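Local coordinates for peptidoglycan-recognition protein-LC isoform LCa (Drosophila melanogaster, PDB 2F2L) that acts as the extracellular receptor domain of a membrane protein that senses bacterial peptidoglycan and activates the imd/Relish immune pathway in flies, at residues 30-35 and 101-106; 88-93 and 143-148. All coordinates share one frame; numbering follows the deposited sequence.

Both contacts belong to the single amidase-like domain of the PGRP fold, a mixed beta-sheet with helices packed round it. Contact 1 joins the C-terminal ends of the adjacent parallel strands 24-31 and 98-102; contact 2 joins the short helix 91-94, just before strand 98-102, to the end of helix 141-144, just after edge strand 136-140. Along the chain the segments alternate: 30-35, 88-93, 101-106, 143-148. Their centres lie about 17 Å apart, with nearest atoms about 4 Å apart but not touching. Strand 24-31 serves both, since I28 lies against M88 and L144 of contact 2. F151 joins them as well, touching L30 of contact 1 and M88 and M145 of contact 2.

Contact 1. Residues 30-35 and 101-106; sequences LPTNSE and AYIGSF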
# COMPACT_ATOMS: atom_id res chain seq x y z
N LEU A 30 -16.53 12.47 2.73
CA LEU A 30 -16.46 11.62 3.90
C LEU A 30 -15.12 11.84 4.63
O LEU A 30 -14.12 12.19 4.01
CB LEU A 30 -16.56 10.13 3.54
CG LEU A 30 -17.66 9.61 2.62
CD1 LEU A 30 -17.18 9.50 1.19
CD2 LEU A 30 -18.14 8.26 3.10
N PRO A 31 -15.11 11.63 5.96
CA PRO A 31 -13.85 11.59 6.69
C PRO A 31 -13.25 10.18 6.63
O PRO A 31 -14.00 9.20 6.50
CB PRO A 31 -14.28 11.93 8.11
CG PRO A 31 -15.65 11.32 8.21
CD PRO A 31 -16.26 11.43 6.84
N THR A 32 -11.94 10.05 6.74
CA THR A 32 -11.36 8.70 6.82
C THR A 32 -11.38 8.20 8.27
O THR A 32 -11.27 7.00 8.53
CB THR A 32 -9.90 8.64 6.26
OG1 THR A 32 -9.06 9.56 6.96
CG2 THR A 32 -9.88 8.96 4.80
N ASN A 33 -11.53 9.14 9.22
CA ASN A 33 -11.37 8.87 10.65
C ASN A 33 -10.05 8.20 11.02
O ASN A 33 -9.96 7.46 11.99
CB ASN A 33 -12.57 8.08 11.20
CG ASN A 33 -13.86 8.87 11.10
OD1 ASN A 33 -13.87 10.07 11.37
ND2 ASN A 33 -14.95 8.21 10.70
N SER A 34 -9.02 8.48 10.23
CA SER A 34 -7.66 8.10 10.54
C SER A 34 -6.98 9.36 11.06
O SER A 34 -7.54 10.46 10.96
CB SER A 34 -6.95 7.60 9.28
OG SER A 34 -6.76 8.64 8.33
N GLU A 35 -5.78 9.21 11.62
CA GLU A 35 -4.90 10.36 11.84
C GLU A 35 -4.71 11.11 10.53
O GLU A 35 -4.85 10.53 9.46
CB GLU A 35 -3.54 9.91 12.38
CG GLU A 35 -3.51 9.75 13.89
CD GLU A 35 -2.37 8.87 14.38
OE1 GLU A 35 -1.47 9.39 15.07
OE2 GLU A 35 -2.39 7.66 14.07
N ALA A 101 -12.71 11.19 -0.02
CA ALA A 101 -12.45 10.98 1.40
C ALA A 101 -11.36 11.96 1.86
O ALA A 101 -10.34 12.13 1.19
CB ALA A 101 -12.02 9.57 1.66
N TYR A 102 -11.58 12.58 3.01
CA TYR A 102 -10.65 13.56 3.55
C TYR A 102 -9.83 12.85 4.62
O TYR A 102 -10.39 12.28 5.55
CB TYR A 102 -11.43 14.81 4.04
CG TYR A 102 -11.94 15.56 2.83
CD1 TYR A 102 -11.23 16.61 2.29
CD2 TYR A 102 -13.07 15.12 2.14
CE1 TYR A 102 -11.66 17.27 1.14
CE2 TYR A 102 -13.51 15.75 0.98
CZ TYR A 102 -12.80 16.83 0.49
OH TYR A 102 -13.22 17.45 -0.67
N ILE A 103 -8.51 12.84 4.45
CA ILE A 103 -7.65 12.09 5.36
C ILE A 103 -7.54 12.81 6.70
O ILE A 103 -6.96 13.88 6.79
CB ILE A 103 -6.26 11.84 4.78
CG1 ILE A 103 -6.38 11.10 3.45
CG2 ILE A 103 -5.39 11.05 5.78
CD1 ILE A 103 -5.12 11.06 2.65
N GLY A 104 -8.10 12.19 7.73
CA GLY A 104 -8.16 12.80 9.05
C GLY A 104 -9.49 12.54 9.73
O GLY A 104 -10.29 11.75 9.26
N SER A 105 -9.70 13.23 10.84
CA SER A 105 -10.94 13.19 11.60
C SER A 105 -11.35 14.65 11.80
O SER A 105 -10.53 15.45 12.25
CB SER A 105 -10.71 12.50 12.94
OG SER A 105 -11.96 12.25 13.59
N PHE A 106 -12.59 15.00 11.45
CA PHE A 106 -12.98 16.41 11.33
C PHE A 106 -14.28 16.76 12.04
O PHE A 106 -15.09 17.52 11.51
CB PHE A 106 -13.08 16.81 9.87
CG PHE A 106 -11.87 16.46 9.07
CD1 PHE A 106 -10.79 17.33 9.01
CD2 PHE A 106 -11.80 15.25 8.39
CE1 PHE A 106 -9.66 17.01 8.27
CE2 PHE A 106 -10.68 14.92 7.65
CZ PHE A 106 -9.61 15.79 7.59
O HOH W 1 -14.52 12.81 11.33
O HOH W 2 -12.70 10.02 14.53
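Two parallel neighbours in the central sheet of the PGRP fold, strands 24-31 and 98-102, end side by side here, and their pairing runs on into the loops that follow. L30 O accepts from Y102 N at 2.8 Å, while the same oxygen lies in the plane of the Y102 ring, at its edge. One step on, T32 N donates to Y102 O over 3.0 Å.

Past the strands, the T32 side chain takes over. Its OG1, held between its own N and carbonyl carbon (chi1 58°), accepts a straight bond from G104 N at 2.9 Å and donates to S34 OG, which in turn donates to E35 O. CG2 of T32 meets A101 CB at 3.8 Å. N33 N adds a weak bond to G104 O, and S34 O receives a CA-H contact from G104 CA. At G104, phi 140° and psi -170° would jam a CB against the preceding carbonyl oxygen, which by itself calls for glycine, and F106 CZ would clash with it too.

Farther out, water 1 bridges N33 OD1 and F106 N, accepting from the latter at 2.9 Å; N33 ND2 bonds D150 O. Helix 40-57 lies against T32, S34 and I103, and helix 154-158 against P31, Y102 and F106. T32 OG1 thus replaces a backbone acceptor for G104 N where the backbones no longer pair regularly, and the bonds through S34 OG to E35 O, all within 30-35, orient its hydroxyl and brace the turn at 32-35.

Contact 2. Residues 88-93 and 143-148; sequences MNNINY and KLMPSV
M145 reaches across to M88, N90 and Y93 at the surface of the PGRP domain, where the loop before helix 91-94 and the start of that helix meet the end of helix 141-144. Its chain is extended beyond CG and slides past Y93 in the opposite direction. CE thereby arrives at the edge of the tyrosine ring, 3.5 Å from Y93 CD2, and also touches N90 CB.

M88 does the reverse: bent at both chi2 and chi3, it curls its methyl toward the other segment. There it crosses L144 at about a right angle, its CE 3.8 Å from L144 CB, and lies equally close to M145 SD. L144 in turn crosses Y93 obliquely. Its CD1 sits 4.1 Å above one face of the ring, displaced toward the rim, while L144 CD2 approaches CE1 and OH of Y93.

The contact is held by apolar side chains, two of them methionines, and F151 lies against both M88 and M145. N90 is the N-cap of helix 91-94. Its CG stands anti to the backbone N (chi1 177°), and OD1 accepts from the helix start, while CB of the same residue meets M145 CE. D94 OD1 accepts from M88 N and OD2 from N90 N, tying the loop to the helix it precedes. The capping bond itself runs from Y93 N to N90 OD1, 3.2 Å long with an angle of 165° at the hydrogen.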
# COMPACT_ATOMS: atom_id res chain seq x y z
N MET A 88 -20.70 4.33 0.74
CA MET A 88 -21.97 4.34 1.49
C MET A 88 -22.48 2.96 1.94
O MET A 88 -23.44 2.87 2.73
CB MET A 88 -23.07 5.02 0.67
CG MET A 88 -22.73 6.42 0.21
SD MET A 88 -22.25 7.54 1.54
CE MET A 88 -23.88 7.85 2.20
N ASN A 89 -21.86 1.88 1.45
CA ASN A 89 -22.35 0.52 1.72
C ASN A 89 -23.81 0.41 1.31
O ASN A 89 -24.63 -0.21 2.00
CB ASN A 89 -22.18 0.15 3.19
CG ASN A 89 -20.76 0.37 3.69
OD1 ASN A 89 -19.84 -0.30 3.23
ND2 ASN A 89 -20.59 1.29 4.63
N ASN A 90 -24.12 1.04 0.18
CA ASN A 90 -25.47 1.11 -0.33
C ASN A 90 -25.36 1.26 -1.83
O ASN A 90 -24.82 2.25 -2.32
CB ASN A 90 -26.18 2.31 0.29
CG ASN A 90 -27.56 2.51 -0.23
OD1 ASN A 90 -27.76 2.78 -1.41
ND2 ASN A 90 -28.53 2.39 0.64
N ILE A 91 -25.87 0.26 -2.56
CA ILE A 91 -25.65 0.17 -4.01
C ILE A 91 -26.31 1.33 -4.78
O ILE A 91 -25.81 1.75 -5.81
CB ILE A 91 -26.12 -1.22 -4.58
CG1 ILE A 91 -25.67 -1.42 -6.04
CG2 ILE A 91 -27.66 -1.39 -4.45
CD1 ILE A 91 -24.18 -1.34 -6.25
N ASN A 92 -27.43 1.84 -4.26
CA ASN A 92 -28.13 2.97 -4.87
C ASN A 92 -27.24 4.21 -4.91
O ASN A 92 -27.06 4.82 -5.96
CB ASN A 92 -29.41 3.29 -4.09
CG ASN A 92 -30.43 2.20 -4.18
OD1 ASN A 92 -30.52 1.48 -5.19
ND2 ASN A 92 -31.22 2.05 -3.12
N TYR A 93 -26.66 4.56 -3.77
CA TYR A 93 -25.74 5.69 -3.70
C TYR A 93 -24.41 5.41 -4.39
O TYR A 93 -23.94 6.22 -5.22
CB TYR A 93 -25.50 6.09 -2.23
CG TYR A 93 -26.66 6.85 -1.62
CD1 TYR A 93 -27.14 8.02 -2.21
CD2 TYR A 93 -27.27 6.41 -0.44
CE1 TYR A 93 -28.20 8.73 -1.65
CE2 TYR A 93 -28.34 7.12 0.13
CZ TYR A 93 -28.80 8.28 -0.49
OH TYR A 93 -29.85 9.01 0.04
N LYS A 143 -25.33 13.70 5.77
CA LYS A 143 -26.65 14.21 5.39
C LYS A 143 -27.46 13.08 4.75
O LYS A 143 -28.65 12.94 5.00
CB LYS A 143 -26.51 15.40 4.43
CG LYS A 143 -27.82 15.83 3.75
CD LYS A 143 -27.82 17.32 3.35
CE LYS A 143 -29.12 17.70 2.62
NZ LYS A 143 -29.60 19.10 2.91
N LEU A 144 -26.79 12.26 3.94
CA LEU A 144 -27.44 11.15 3.24
C LEU A 144 -27.86 10.03 4.20
O LEU A 144 -28.92 9.42 4.03
CB LEU A 144 -26.50 10.59 2.16
CG LEU A 144 -26.18 11.52 1.00
CD1 LEU A 144 -25.14 10.88 0.06
CD2 LEU A 144 -27.43 11.89 0.22
N MET A 145 -27.03 9.77 5.20
CA MET A 145 -27.28 8.73 6.20
C MET A 145 -26.96 9.31 7.57
O MET A 145 -25.86 9.10 8.09
CB MET A 145 -26.43 7.48 5.91
CG MET A 145 -26.81 6.78 4.61
SD MET A 145 -25.85 5.29 4.23
CE MET A 145 -26.53 4.87 2.65
N PRO A 146 -27.91 10.07 8.14
CA PRO A 146 -27.73 10.72 9.45
C PRO A 146 -27.40 9.80 10.61
O PRO A 146 -26.77 10.24 11.57
CB PRO A 146 -29.09 11.39 9.68
CG PRO A 146 -29.67 11.56 8.32
CD PRO A 146 -29.23 10.37 7.56
N SER A 147 -27.80 8.53 10.52
CA SER A 147 -27.62 7.60 11.63
C SER A 147 -26.20 7.03 11.73
O SER A 147 -25.87 6.43 12.75
CB SER A 147 -28.60 6.44 11.52
OG SER A 147 -28.20 5.58 10.47
N VAL A 148 -25.39 7.20 10.70
CA VAL A 148 -24.08 6.55 10.65
C VAL A 148 -23.05 7.43 11.36
O VAL A 148 -22.75 8.54 10.92
CB VAL A 148 -23.63 6.22 9.20
CG1 VAL A 148 -22.30 5.45 9.20
CG2 VAL A 148 -24.70 5.40 8.51